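Local coordinates for protein Pro-Pro endopeptidase (Paenibacillus alvei, PDB 6FPC) that cleaves peptide bonds between two prolines as a secreted zinc-dependent endopeptidase and may thereby regulate bacterial adhesion, at residues 5-11 and 27-31; 49-55 and 89-94; 63-67 and 77-81; 130-134 and 180-185. The contacts are given in a common frame with arbitrary orientation. Residues are numbered along the deposited sequence.

Contact 1. Residues 5-11 and 27-31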
loop_
_atom_site.group_PDB
_atom_site.type_symbol
_atom_site.label_atom_id
_atom_site.label_comp_id
_atom_site.label_asym_id
_atom_site.label_seq_id
_atom_site.Cartn_x
_atom_site.Cartn_y
_atom_site.Cartn_z
ATOM N N SER A 5 -3.664 4.826 -20.599
ATOM C CA SER A 5 -3.551 4.129 -19.319
ATOM C C SER A 5 -4.722 4.409 -18.369
ATOM O O SER A 5 -5.172 5.548 -18.245
ATOM C CB SER A 5 -2.241 4.492 -18.619
ATOM O OG SER A 5 -2.194 3.978 -17.293
ATOM N N ILE A 6 -5.150 3.368 -17.638
ATOM C CA ILE A 6 -6.166 3.436 -16.588
ATOM C C ILE A 6 -5.718 4.438 -15.495
ATOM O O ILE A 6 -6.562 5.082 -14.872
ATOM C CB ILE A 6 -6.436 2.002 -16.024
ATOM C CG1 ILE A 6 -7.287 2.004 -14.731
ATOM C CG2 ILE A 6 -5.141 1.205 -15.827
ATOM C CD1 ILE A 6 -8.748 2.136 -14.971
ATOM N N LEU A 7 -4.399 4.610 -15.315
ATOM C CA LEU A 7 -3.850 5.516 -14.294
ATOM C C LEU A 7 -4.189 7.016 -14.533
ATOM O O LEU A 7 -4.247 7.789 -13.572
ATOM C CB LEU A 7 -2.326 5.299 -14.104
ATOM C CG LEU A 7 -1.872 3.942 -13.497
ATOM C CD1 LEU A 7 -0.383 3.963 -13.211
ATOM C CD2 LEU A 7 -2.549 3.644 -12.165
ATOM N N ASP A 8 -4.456 7.409 -15.793
ATOM C CA ASP A 8 -4.850 8.771 -16.156
ATOM C C ASP A 8 -6.215 9.124 -15.530
ATOM O O ASP A 8 -6.483 10.297 -15.305
ATOM C CB ASP A 8 -4.910 8.919 -17.683
ATOM C CG ASP A 8 -3.575 8.733 -18.388
ATOM O OD1 ASP A 8 -2.532 8.685 -17.693
ATOM O OD2 ASP A 8 -3.571 8.645 -19.632
ATOM N N LYS A 9 -7.071 8.125 -15.244
ATOM C CA LYS A 9 -8.351 8.406 -14.592
ATOM C C LYS A 9 -8.390 7.927 -13.124
ATOM O O LYS A 9 -9.046 8.566 -12.301
ATOM C CB LYS A 9 -9.553 7.893 -15.398
ATOM C CG LYS A 9 -9.581 6.405 -15.676
ATOM C CD LYS A 9 -10.786 6.072 -16.544
ATOM C CE LYS A 9 -10.961 4.584 -16.635
ATOM N NZ LYS A 9 -12.015 4.204 -17.609
ATOM N N LEU A 10 -7.675 6.830 -12.800
ATOM C CA LEU A 10 -7.591 6.248 -11.455
ATOM C C LEU A 10 -6.747 7.121 -10.502
ATOM O O LEU A 10 -7.111 7.283 -9.326
ATOM C CB LEU A 10 -7.028 4.814 -11.540
ATOM C CG LEU A 10 -6.886 3.986 -10.254
ATOM C CD1 LEU A 10 -8.247 3.594 -9.676
ATOM C CD2 LEU A 10 -6.131 2.705 -10.515
ATOM N N VAL A 11 -5.617 7.668 -11.006
ATOM C CA VAL A 11 -4.742 8.530 -10.203
ATOM C C VAL A 11 -5.254 9.957 -10.274
ATOM O O VAL A 11 -5.368 10.508 -11.368
ATOM C CB VAL A 11 -3.235 8.418 -10.575
ATOM C CG1 VAL A 11 -2.388 9.465 -9.828
ATOM C CG2 VAL A 11 -2.719 7.009 -10.302
ATOM N N LYS A 27 3.388 7.842 -10.111
ATOM C CA LYS A 27 2.413 7.370 -11.099
ATOM C C LYS A 27 3.040 6.238 -11.921
ATOM O O LYS A 27 2.397 5.210 -12.133
ATOM C CB LYS A 27 1.934 8.537 -11.995
ATOM C CG LYS A 27 0.569 8.313 -12.614
ATOM C CD LYS A 27 0.232 9.388 -13.648
ATOM C CE LYS A 27 -0.824 8.931 -14.635
ATOM N NZ LYS A 27 -1.269 10.034 -15.545
ATOM N N GLN A 28 4.322 6.404 -12.301
ATOM C CA GLN A 28 5.096 5.408 -13.043
ATOM C C GLN A 28 5.273 4.115 -12.236
ATOM O O GLN A 28 5.140 3.036 -12.809
ATOM C CB GLN A 28 6.457 5.973 -13.480
ATOM C CG GLN A 28 7.106 5.162 -14.587
ATOM N N ARG A 29 5.527 4.215 -10.907
ATOM C CA ARG A 29 5.683 3.024 -10.058
ATOM C C ARG A 29 4.362 2.270 -9.893
ATOM O O ARG A 29 4.375 1.041 -9.777
ATOM C CB ARG A 29 6.322 3.365 -8.708
ATOM C CG ARG A 29 7.801 3.797 -8.874
ATOM C CD ARG A 29 8.514 3.933 -7.542
ATOM N NE ARG A 29 8.003 5.075 -6.787
ATOM C CZ ARG A 29 8.549 6.285 -6.801
ATOM N NH1 ARG A 29 9.634 6.527 -7.531
ATOM N NH2 ARG A 29 8.022 7.259 -6.084
ATOM N N LEU A 30 3.220 2.981 -9.966
ATOM C CA LEU A 30 1.918 2.316 -9.880
ATOM C C LEU A 30 1.629 1.433 -11.102
ATOM O O LEU A 30 0.802 0.529 -11.013
ATOM C CB LEU A 30 0.783 3.311 -9.603
ATOM C CG LEU A 30 0.790 3.901 -8.180
ATOM C CD1 LEU A 30 -0.082 5.154 -8.108
ATOM C CD2 LEU A 30 0.372 2.841 -7.113
ATOM N N GLU A 31 2.364 1.660 -12.219
ATOM C CA GLU A 31 2.280 0.845 -13.441
ATOM C C GLU A 31 2.799 -0.583 -13.213
ATOM O O GLU A 31 2.467 -1.469 -13.988
ATOM C CB GLU A 31 2.991 1.514 -14.625
ATOM C CG GLU A 31 2.176 2.603 -15.304
ATOM C CD GLU A 31 0.892 2.246 -16.052
ATOM O OE1 GLU A 31 0.327 3.156 -16.698
ATOM O OE2 GLU A 31 0.441 1.079 -15.989
HETATM O O HOH W 1 -2.989 10.917 -13.418
#
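Leu7 lies across residues 27-31, at the C-terminal part of helix 20-30. Its CD1 sits 3.2 Å from Lys27 O, 3.8 Å from Leu30 CB and 3.6 Å from Glu31 CD. One methyl thus meets both the apolar side and the backbone of that segment. Val11 extends the apolar patch, with its CG2 3.9 Å from Leu30 CD1 and its CG1 4.2 Å from Lys27 CG. The aliphatic part of Lys27 runs beside Leu7, where Leu7 CB and Lys27 CE are 4.0 Å apart. The chain is extended, so its amine reaches the exposed Asp8. Lys27 NZ and Asp8 OD1 form a salt bridge of 2.8 Å. A water accepts from Lys27 NZ (2.9 Å) and donates to Val11 O (3.2 Å). At the other end, Ser5 OG donates to Glu31 OE1 at 2.7 Å. The same Ser5 OG accepts from Leu7 N at 3.0 Å, forming an ST turn. Polar links therefore flank the buried leucines. The contact joins the short helix 7-10 to helix 20-30. Leu10 packs on Leu38 of helix 35-43, Val11 meets Leu50 of strand 47-51, and Leu30 touches Ile48 of that strand and Thr113 of helix 108-121, which carries zinc ligands His111 and His115.

Contact 2. Residues 49-55 and 89-94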
loop_
_atom_site.group_PDB
_atom_site.type_symbol
_atom_site.label_atom_id
_atom_site.label_comp_id
_atom_site.label_asym_id
_atom_site.label_seq_id
_atom_site.Cartn_x
_atom_site.Cartn_y
_atom_site.Cartn_z
ATOM N N LYS A 49 -5.313 9.029 -4.781
ATOM C CA LYS A 49 -5.032 10.456 -4.682
ATOM C C LYS A 49 -3.618 10.712 -4.166
ATOM O O LYS A 49 -3.289 10.326 -3.041
ATOM C CB LYS A 49 -6.083 11.154 -3.799
ATOM C CG LYS A 49 -7.469 11.152 -4.429
ATOM C CD LYS A 49 -8.467 11.982 -3.656
ATOM C CE LYS A 49 -9.848 11.868 -4.272
ATOM N NZ LYS A 49 -10.850 12.641 -3.506
ATOM N N LEU A 50 -2.785 11.349 -4.999
ATOM C CA LEU A 50 -1.419 11.718 -4.609
ATOM C C LEU A 50 -1.544 13.141 -4.117
ATOM O O LEU A 50 -2.063 14.000 -4.834
ATOM C CB LEU A 50 -0.450 11.605 -5.800
ATOM C CG LEU A 50 -0.420 10.261 -6.543
ATOM C CD1 LEU A 50 0.592 10.286 -7.652
ATOM C CD2 LEU A 50 -0.224 9.064 -5.588
ATOM N N THR A 51 -1.187 13.371 -2.856
ATOM C CA THR A 51 -1.398 14.666 -2.213
ATOM C C THR A 51 -0.122 15.456 -2.021
ATOM O O THR A 51 0.912 14.882 -1.698
ATOM C CB THR A 51 -2.160 14.467 -0.881
ATOM O OG1 THR A 51 -1.292 13.888 0.107
ATOM C CG2 THR A 51 -3.401 13.570 -1.037
ATOM N N GLN A 52 -0.190 16.782 -2.197
ATOM C CA GLN A 52 0.994 17.598 -1.971
ATOM C C GLN A 52 1.173 17.886 -0.478
ATOM O O GLN A 52 2.300 17.945 -0.015
ATOM C CB GLN A 52 1.029 18.871 -2.839
ATOM C CG GLN A 52 2.372 19.613 -2.778
ATOM C CD GLN A 52 3.589 18.833 -3.241
ATOM O OE1 GLN A 52 3.560 18.054 -4.205
ATOM N NE2 GLN A 52 4.705 19.039 -2.566
ATOM N N GLY A 53 0.091 18.007 0.277
ATOM C CA GLY A 53 0.229 18.184 1.722
ATOM C C GLY A 53 -0.094 16.927 2.510
ATOM O O GLY A 53 -0.145 15.820 1.954
ATOM N N ALA A 54 -0.362 17.093 3.815
ATOM C CA ALA A 54 -0.786 15.977 4.669
ATOM C C ALA A 54 -2.055 15.395 4.085
ATOM O O ALA A 54 -2.899 16.138 3.548
ATOM C CB ALA A 54 -1.036 16.455 6.091
ATOM N N ILE A 55 -2.173 14.055 4.134
ATOM C CA ILE A 55 -3.335 13.342 3.592
ATOM C C ILE A 55 -4.646 13.840 4.201
ATOM O O ILE A 55 -5.674 13.838 3.515
ATOM C CB ILE A 55 -3.201 11.795 3.672
ATOM C CG1 ILE A 55 -3.213 11.277 5.130
ATOM C CG2 ILE A 55 -1.968 11.335 2.898
ATOM C CD1 ILE A 55 -3.297 9.714 5.242
ATOM N N VAL A 89 -10.686 5.274 -0.793
ATOM C CA VAL A 89 -9.755 6.160 -1.461
ATOM C C VAL A 89 -8.376 5.678 -0.995
ATOM O O VAL A 89 -8.245 5.178 0.142
ATOM C CB VAL A 89 -10.027 7.646 -1.099
ATOM C CG1 VAL A 89 -9.755 7.949 0.378
ATOM C CG2 VAL A 89 -9.244 8.585 -2.005
ATOM N N VAL A 90 -7.367 5.786 -1.874
ATOM C CA VAL A 90 -5.989 5.463 -1.500
ATOM C C VAL A 90 -5.318 6.837 -1.514
ATOM O O VAL A 90 -5.336 7.494 -2.538
ATOM C CB VAL A 90 -5.327 4.448 -2.467
ATOM C CG1 VAL A 90 -3.857 4.215 -2.098
ATOM C CG2 VAL A 90 -6.094 3.129 -2.472
ATOM N N ALA A 91 -4.876 7.333 -0.371
ATOM C CA ALA A 91 -4.277 8.669 -0.337
ATOM C C ALA A 91 -2.831 8.511 0.051
ATOM O O ALA A 91 -2.546 7.815 1.028
ATOM C CB ALA A 91 -5.009 9.542 0.660
ATOM N N VAL A 92 -1.913 9.069 -0.761
ATOM C CA VAL A 92 -0.455 8.937 -0.539
ATOM C C VAL A 92 0.214 10.307 -0.734
ATOM O O VAL A 92 0.033 10.947 -1.764
ATOM C CB VAL A 92 0.166 7.850 -1.482
ATOM C CG1 VAL A 92 1.686 7.728 -1.285
ATOM C CG2 VAL A 92 -0.489 6.484 -1.285
ATOM N N ARG A 93 1.010 10.739 0.234
ATOM C CA ARG A 93 1.675 12.026 0.156
ATOM C C ARG A 93 2.865 11.986 -0.822
ATOM O O ARG A 93 3.731 11.110 -0.725
ATOM C CB ARG A 93 2.115 12.472 1.564
ATOM C CG ARG A 93 2.447 13.929 1.597
ATOM C CD ARG A 93 2.780 14.452 2.965
ATOM N NE ARG A 93 3.103 15.875 2.841
ATOM C CZ ARG A 93 3.147 16.732 3.855
ATOM N NH1 ARG A 93 2.892 16.323 5.089
ATOM N NH2 ARG A 93 3.440 18.007 3.639
ATOM N N ILE A 94 2.904 12.959 -1.739
ATOM C CA ILE A 94 3.947 13.119 -2.765
ATOM C C ILE A 94 5.288 13.351 -2.093
ATOM O O ILE A 94 5.405 14.302 -1.321
ATOM C CB ILE A 94 3.601 14.282 -3.748
ATOM C CG1 ILE A 94 2.335 13.957 -4.569
ATOM C CG2 ILE A 94 4.792 14.594 -4.666
ATOM C CD1 ILE A 94 1.655 15.145 -5.193
HETATM O O HOH W 2 4.223 16.311 0.135
#
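Leu50, Val92 and Ile94 form the apolar centre on one side of two parallel strands. Leu50 CD2 is 4.3 Å from Val92 CB, and Leu50 CB is 3.8 Å from Ile94 CG1. Met26 of helix 20-30 packs on all three. On the other side of the sheet, Ile55 folds back, with its CB 4.2 Å from Ala91 CB. The backbones pair in parallel register, Lys49 with Ala91, Leu50 with Val92 and Thr51 with Arg93. Four hydrogen bonds hold them: Lys49 N to Val90 O (2.7 Å), Val92 N to Lys49 O (2.9 Å), Thr51 N to Val92 O (2.9 Å) and Ile94 N to Thr51 O (2.8 Å). At the polar end, Thr51 OG1 donates to Gly53 O at 2.9 Å. The Arg93 guanidinium lies with one face against Gly53 O and Ala54 N. A water accepts from Arg93 NE (3.0 Å) and donates to Gln52 O (2.5 Å) and Ile94 O (2.7 Å). Away from this end, Lys49 NZ forms a salt bridge with Glu60. Strands 47-51 and 89-93 are the central pair of a small mixed sheet beside the HExxH helix of a zinc metalloprotease. Val90 touches the predicted proton acceptor Glu112, and Val89 belongs to the region crucial for substrate specificity.

Contact 3. Residues 63-67 and 77-81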
loop_
_atom_site.group_PDB
_atom_site.type_symbol
_atom_site.label_atom_id
_atom_site.label_comp_id
_atom_site.label_asym_id
_atom_site.label_seq_id
_atom_site.Cartn_x
_atom_site.Cartn_y
_atom_site.Cartn_z
ATOM N N TYR A 63 -11.779 14.632 8.506
ATOM C CA TYR A 63 -12.375 14.121 9.745
ATOM C C TYR A 63 -11.355 13.429 10.676
ATOM O O TYR A 63 -11.638 13.274 11.860
ATOM C CB TYR A 63 -13.603 13.213 9.433
ATOM C CG TYR A 63 -13.268 11.812 8.970
ATOM C CD1 TYR A 63 -13.198 10.753 9.877
ATOM C CD2 TYR A 63 -12.983 11.547 7.629
ATOM C CE1 TYR A 63 -12.874 9.461 9.458
ATOM C CE2 TYR A 63 -12.669 10.251 7.199
ATOM C CZ TYR A 63 -12.635 9.214 8.115
ATOM O OH TYR A 63 -12.301 7.947 7.693
ATOM N N LEU A 64 -10.181 12.993 10.136
ATOM C CA LEU A 64 -9.118 12.326 10.905
ATOM C C LEU A 64 -8.156 13.318 11.600
ATOM O O LEU A 64 -7.300 12.896 12.392
ATOM C CB LEU A 64 -8.315 11.382 9.994
ATOM C CG LEU A 64 -9.102 10.228 9.396
ATOM C CD1 LEU A 64 -8.294 9.563 8.290
ATOM C CD2 LEU A 64 -9.524 9.250 10.482
ATOM N N LYS A 65 -8.281 14.606 11.291
ATOM C CA LYS A 65 -7.419 15.636 11.887
ATOM C C LYS A 65 -7.455 15.573 13.404
ATOM O O LYS A 65 -8.530 15.487 13.984
ATOM C CB LYS A 65 -7.774 17.038 11.403
ATOM C CG LYS A 65 -7.221 17.309 10.004
ATOM C CD LYS A 65 -7.508 18.733 9.525
ATOM C CE LYS A 65 -7.275 18.873 8.041
ATOM N NZ LYS A 65 -5.831 18.949 7.694
ATOM N N GLY A 66 -6.271 15.468 13.999
ATOM C CA GLY A 66 -6.102 15.436 15.452
ATOM C C GLY A 66 -6.557 14.166 16.136
ATOM O O GLY A 66 -6.711 14.159 17.350
ATOM N N VAL A 67 -6.793 13.084 15.374
ATOM C CA VAL A 67 -7.225 11.810 15.919
ATOM C C VAL A 67 -6.013 10.870 15.981
ATOM O O VAL A 67 -5.228 10.812 15.024
ATOM C CB VAL A 67 -8.389 11.224 15.085
ATOM C CG1 VAL A 67 -8.766 9.812 15.562
ATOM C CG2 VAL A 67 -9.604 12.157 15.144
ATOM N N LEU A 77 1.440 11.138 18.202
ATOM C CA LEU A 77 1.095 10.938 16.805
ATOM C C LEU A 77 -0.407 11.103 16.558
ATOM O O LEU A 77 -1.225 10.632 17.349
ATOM C CB LEU A 77 1.520 9.528 16.363
ATOM C CG LEU A 77 1.551 9.295 14.848
ATOM C CD1 LEU A 77 2.955 9.589 14.287
ATOM C CD2 LEU A 77 1.144 7.858 14.523
ATOM N N THR A 78 -0.760 11.741 15.438
ATOM C CA THR A 78 -2.159 11.841 14.973
ATOM C C THR A 78 -2.145 11.413 13.509
ATOM O O THR A 78 -1.067 11.356 12.919
ATOM C CB THR A 78 -2.774 13.236 15.177
ATOM O OG1 THR A 78 -1.998 14.189 14.455
ATOM C CG2 THR A 78 -2.899 13.638 16.661
ATOM N N TRP A 79 -3.327 11.211 12.894
ATOM C CA TRP A 79 -3.459 10.866 11.472
ATOM C C TRP A 79 -2.803 11.920 10.531
ATOM O O TRP A 79 -2.391 11.606 9.416
ATOM C CB TRP A 79 -4.924 10.653 11.117
ATOM C CG TRP A 79 -5.447 9.304 11.512
ATOM C CD1 TRP A 79 -6.214 9.009 12.596
ATOM C CD2 TRP A 79 -5.185 8.050 10.853
ATOM N NE1 TRP A 79 -6.471 7.658 12.647
ATOM C CE2 TRP A 79 -5.822 7.038 11.609
ATOM C CE3 TRP A 79 -4.397 7.677 9.749
ATOM C CZ2 TRP A 79 -5.766 5.678 11.251
ATOM C CZ3 TRP A 79 -4.371 6.339 9.365
ATOM C CH2 TRP A 79 -4.984 5.343 10.161
ATOM N N ASP A 80 -2.680 13.150 11.009
ATOM C CA ASP A 80 -2.028 14.258 10.291
ATOM C C ASP A 80 -0.583 13.889 9.925
ATOM O O ASP A 80 -0.078 14.362 8.922
ATOM C CB ASP A 80 -2.002 15.506 11.182
ATOM C CG ASP A 80 -3.362 15.854 11.738
ATOM O OD1 ASP A 80 -4.051 16.681 11.124
ATOM O OD2 ASP A 80 -3.746 15.275 12.782
ATOM N N ASP A 81 0.068 13.046 10.735
ATOM C CA ASP A 81 1.473 12.605 10.552
ATOM C C ASP A 81 1.624 11.395 9.649
ATOM O O ASP A 81 2.755 11.018 9.339
ATOM C CB ASP A 81 2.051 12.189 11.903
ATOM C CG ASP A 81 2.037 13.282 12.951
ATOM O OD1 ASP A 81 2.317 14.453 12.593
ATOM O OD2 ASP A 81 1.721 12.972 14.122
HETATM O O HOH W 3 -3.477 18.198 8.942
#
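Hydrogen bonds join the two loop segments at two points. Gly66 N donates to Asp80 OD2 at 2.8 Å. Trp79 N donates to Val67 O at 2.9 Å. Within its own segment Asp80 OD2 also accepts from Thr78 OG1 at 2.7 Å, so the oxygen that holds Gly66 N is braced from its own side. Residues 64-67 form a type II beta turn, closed by Val67 N to Leu64 O at 3.0 Å. Gly66 takes the positive phi of its third position. The turn packs against the 3-10 segment 79-81, within the long loop between strands 47-51 and 84-86. Apolar contacts gather on Trp79. Leu64 CD2 makes a CH-pi contact over the face of its five-membered ring, 4.1 Å from the centroid. Leu64 CB is 3.6 Å from Trp79 CB, and Val67 CB is 4.0 Å from Trp79 CD1. Pro69 touches the Trp79 side chain as well. Charges meet through solvent: a water accepts from Lys65 NZ (2.8 Å) and donates to Asp80 OD1 (2.7 Å), while Lys65 NZ also hydrogen-bonds to Asn57 OD1. The Trp79 side chain lies about 9 Å from the zinc.

Contact 4. Residues 130-134 and 180-185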
loop_
_atom_site.group_PDB
_atom_site.type_symbol
_atom_site.label_atom_id
_atom_site.label_comp_id
_atom_site.label_asym_id
_atom_site.label_seq_id
_atom_site.Cartn_x
_atom_site.Cartn_y
_atom_site.Cartn_z
ATOM N N GLU A 130 -5.572 -20.456 2.975
ATOM C CA GLU A 130 -4.365 -20.657 2.189
ATOM C C GLU A 130 -3.343 -19.568 2.506
ATOM O O GLU A 130 -2.179 -19.886 2.747
ATOM C CB GLU A 130 -4.675 -20.663 0.678
ATOM C CG GLU A 130 -3.466 -21.012 -0.182
ATOM C CD GLU A 130 -3.541 -20.756 -1.679
ATOM O OE1 GLU A 130 -4.458 -20.031 -2.132
ATOM O OE2 GLU A 130 -2.659 -21.276 -2.401
ATOM N N PHE A 131 -3.774 -18.290 2.475
ATOM C CA PHE A 131 -2.850 -17.189 2.750
ATOM C C PHE A 131 -2.444 -17.168 4.220
ATOM O O PHE A 131 -1.271 -16.934 4.503
ATOM C CB PHE A 131 -3.337 -15.825 2.251
ATOM C CG PHE A 131 -2.194 -14.814 2.225
ATOM C CD1 PHE A 131 -1.193 -14.894 1.262
ATOM C CD2 PHE A 131 -2.073 -13.850 3.218
ATOM C CE1 PHE A 131 -0.125 -13.983 1.253
ATOM C CE2 PHE A 131 -1.018 -12.924 3.197
ATOM C CZ PHE A 131 -0.040 -13.016 2.234
ATOM N N ILE A 132 -3.395 -17.426 5.145
ATOM C CA ILE A 132 -3.091 -17.482 6.589
ATOM C C ILE A 132 -1.977 -18.506 6.867
ATOM O O ILE A 132 -1.067 -18.225 7.657
ATOM C CB ILE A 132 -4.370 -17.799 7.423
ATOM C CG1 ILE A 132 -5.432 -16.639 7.375
ATOM C CG2 ILE A 132 -4.045 -18.222 8.880
ATOM C CD1 ILE A 132 -5.080 -15.364 7.853
ATOM N N ASN A 133 -2.078 -19.695 6.239
ATOM C CA ASN A 133 -1.085 -20.753 6.364
ATOM C C ASN A 133 0.310 -20.235 5.906
ATOM O O ASN A 133 1.297 -20.442 6.609
ATOM C CB ASN A 133 -1.508 -22.008 5.574
ATOM C CG ASN A 133 -0.461 -23.102 5.601
ATOM O OD1 ASN A 133 -0.220 -23.747 6.629
ATOM N ND2 ASN A 133 0.207 -23.313 4.475
ATOM N N ILE A 134 0.363 -19.529 4.756
ATOM C CA ILE A 134 1.592 -18.956 4.215
ATOM C C ILE A 134 2.172 -17.895 5.191
ATOM O O ILE A 134 3.373 -17.918 5.510
ATOM C CB ILE A 134 1.350 -18.392 2.794
ATOM C CG1 ILE A 134 1.125 -19.534 1.779
ATOM C CG2 ILE A 134 2.533 -17.518 2.346
ATOM C CD1 ILE A 134 0.392 -19.078 0.518
ATOM N N LEU A 180 6.933 -19.795 -0.436
ATOM C CA LEU A 180 5.495 -20.058 -0.518
ATOM C C LEU A 180 4.727 -18.765 -0.851
ATOM O O LEU A 180 3.769 -18.816 -1.620
ATOM C CB LEU A 180 4.925 -20.744 0.734
ATOM C CG LEU A 180 5.494 -22.121 1.069
ATOM C CD1 LEU A 180 5.268 -22.448 2.525
ATOM C CD2 LEU A 180 4.908 -23.226 0.160
ATOM N N THR A 181 5.202 -17.602 -0.334
ATOM C CA THR A 181 4.572 -16.295 -0.591
ATOM C C THR A 181 4.820 -15.919 -2.040
ATOM O O THR A 181 3.906 -15.413 -2.692
ATOM C CB THR A 181 5.075 -15.205 0.377
ATOM O OG1 THR A 181 4.984 -15.690 1.711
ATOM C CG2 THR A 181 4.247 -13.914 0.299
ATOM N N TYR A 182 6.059 -16.140 -2.538
ATOM C CA TYR A 182 6.406 -15.845 -3.933
ATOM C C TYR A 182 5.471 -16.623 -4.906
ATOM O O TYR A 182 4.962 -16.040 -5.858
ATOM C CB TYR A 182 7.895 -16.155 -4.209
ATOM C CG TYR A 182 8.240 -16.187 -5.682
ATOM C CD1 TYR A 182 8.177 -17.374 -6.407
ATOM C CD2 TYR A 182 8.567 -15.018 -6.367
ATOM C CE1 TYR A 182 8.440 -17.400 -7.778
ATOM C CE2 TYR A 182 8.846 -15.036 -7.736
ATOM C CZ TYR A 182 8.786 -16.231 -8.434
ATOM O OH TYR A 182 9.075 -16.265 -9.774
ATOM N N GLU A 183 5.277 -17.926 -4.661
ATOM C CA GLU A 183 4.419 -18.831 -5.441
ATOM C C GLU A 183 2.962 -18.311 -5.486
ATOM O O GLU A 183 2.367 -18.204 -6.563
ATOM C CB GLU A 183 4.473 -20.232 -4.826
ATOM C CG GLU A 183 3.653 -21.265 -5.584
ATOM C CD GLU A 183 3.719 -22.674 -5.023
ATOM O OE1 GLU A 183 3.662 -22.834 -3.779
ATOM O OE2 GLU A 183 3.815 -23.621 -5.838
ATOM N N PHE A 184 2.426 -17.930 -4.310
ATOM C CA PHE A 184 1.079 -17.378 -4.177
ATOM C C PHE A 184 0.960 -16.081 -4.993
ATOM O O PHE A 184 0.012 -15.945 -5.773
ATOM C CB PHE A 184 0.756 -17.144 -2.697
ATOM C CG PHE A 184 -0.593 -16.512 -2.424
ATOM C CD1 PHE A 184 -1.713 -17.300 -2.190
ATOM C CD2 PHE A 184 -0.732 -15.124 -2.359
ATOM C CE1 PHE A 184 -2.960 -16.713 -1.930
ATOM C CE2 PHE A 184 -1.977 -14.538 -2.088
ATOM C CZ PHE A 184 -3.075 -15.337 -1.863
ATOM N N MET A 185 1.933 -15.146 -4.841
ATOM C CA MET A 185 1.915 -13.872 -5.571
ATOM C C MET A 185 1.997 -14.062 -7.059
ATOM O O MET A 185 1.239 -13.408 -7.778
ATOM C CB MET A 185 2.997 -12.894 -5.086
ATOM C CG MET A 185 2.802 -12.439 -3.642
ATOM S SD MET A 185 1.216 -11.611 -3.308
ATOM C CE MET A 185 1.310 -11.431 -1.517
#
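This is an apolar helix-helix contact in the helical half of the enzyme, between helix 129-138 and the C-terminal helix 179-188. The axes of the two segments approach to 10.3 Å and run roughly antiparallel, at 151°. No hydrogen bond crosses between the segments. Ile134 points at the other helix. Its CD1 is 3.8 Å from Phe184 CB, its CG1 is 4.1 Å from Leu180 CB, and its CG2 is 3.1 Å from Thr181 OG1. Phe131 and Phe184 meet obliquely, with centroids 4.9 Å apart and planes at 47°. Phe131 CD1 lies over the face of the Phe184 ring, 3.5 Å from its CE2. Met185 CE reaches Phe131 CE1 at 4.0 Å. Glu130 OE1 lies at the edge of the Phe184 ring, 3.6 Å from CE1. Thr181 OG1 hydrogen-bonds to Tyr156 and Glu138, Met185 packs on Phe157, and Ile132 touches Pro153. Both partners thus adjoin helix 153-166, which carries the zinc ligand Glu155. This antiparallel pair belongs to the helical C-terminal region that follows the HExxH helix in this M34 metalloprotease.

How the contacts relate
Contacts 2 and 4 are buried, contact 1 is partly buried, and contact 3 lies at the surface. Contact 2 is held by backbone bonds within a sheet, whereas contact 4 relies on apolar side chains between helices. Contact 1 combines buried leucines with one flanking salt bridge and one serine-glutamate hydrogen bond. Contact 3 depends on one carboxylate, a backbone bond and a tryptophan. Contacts 1 and 2 meet where Val11 CG1 is 3.8 Å from Leu50 CD1, and helix 20-30 serves both. Contact 3 is nested in the loop closed by contact 2, touching it where Ala54 CB is 3.6 Å from Asp80 O. Contact 4 stands apart, its centre about 30 Å from that of contact 2, across the chain's centre.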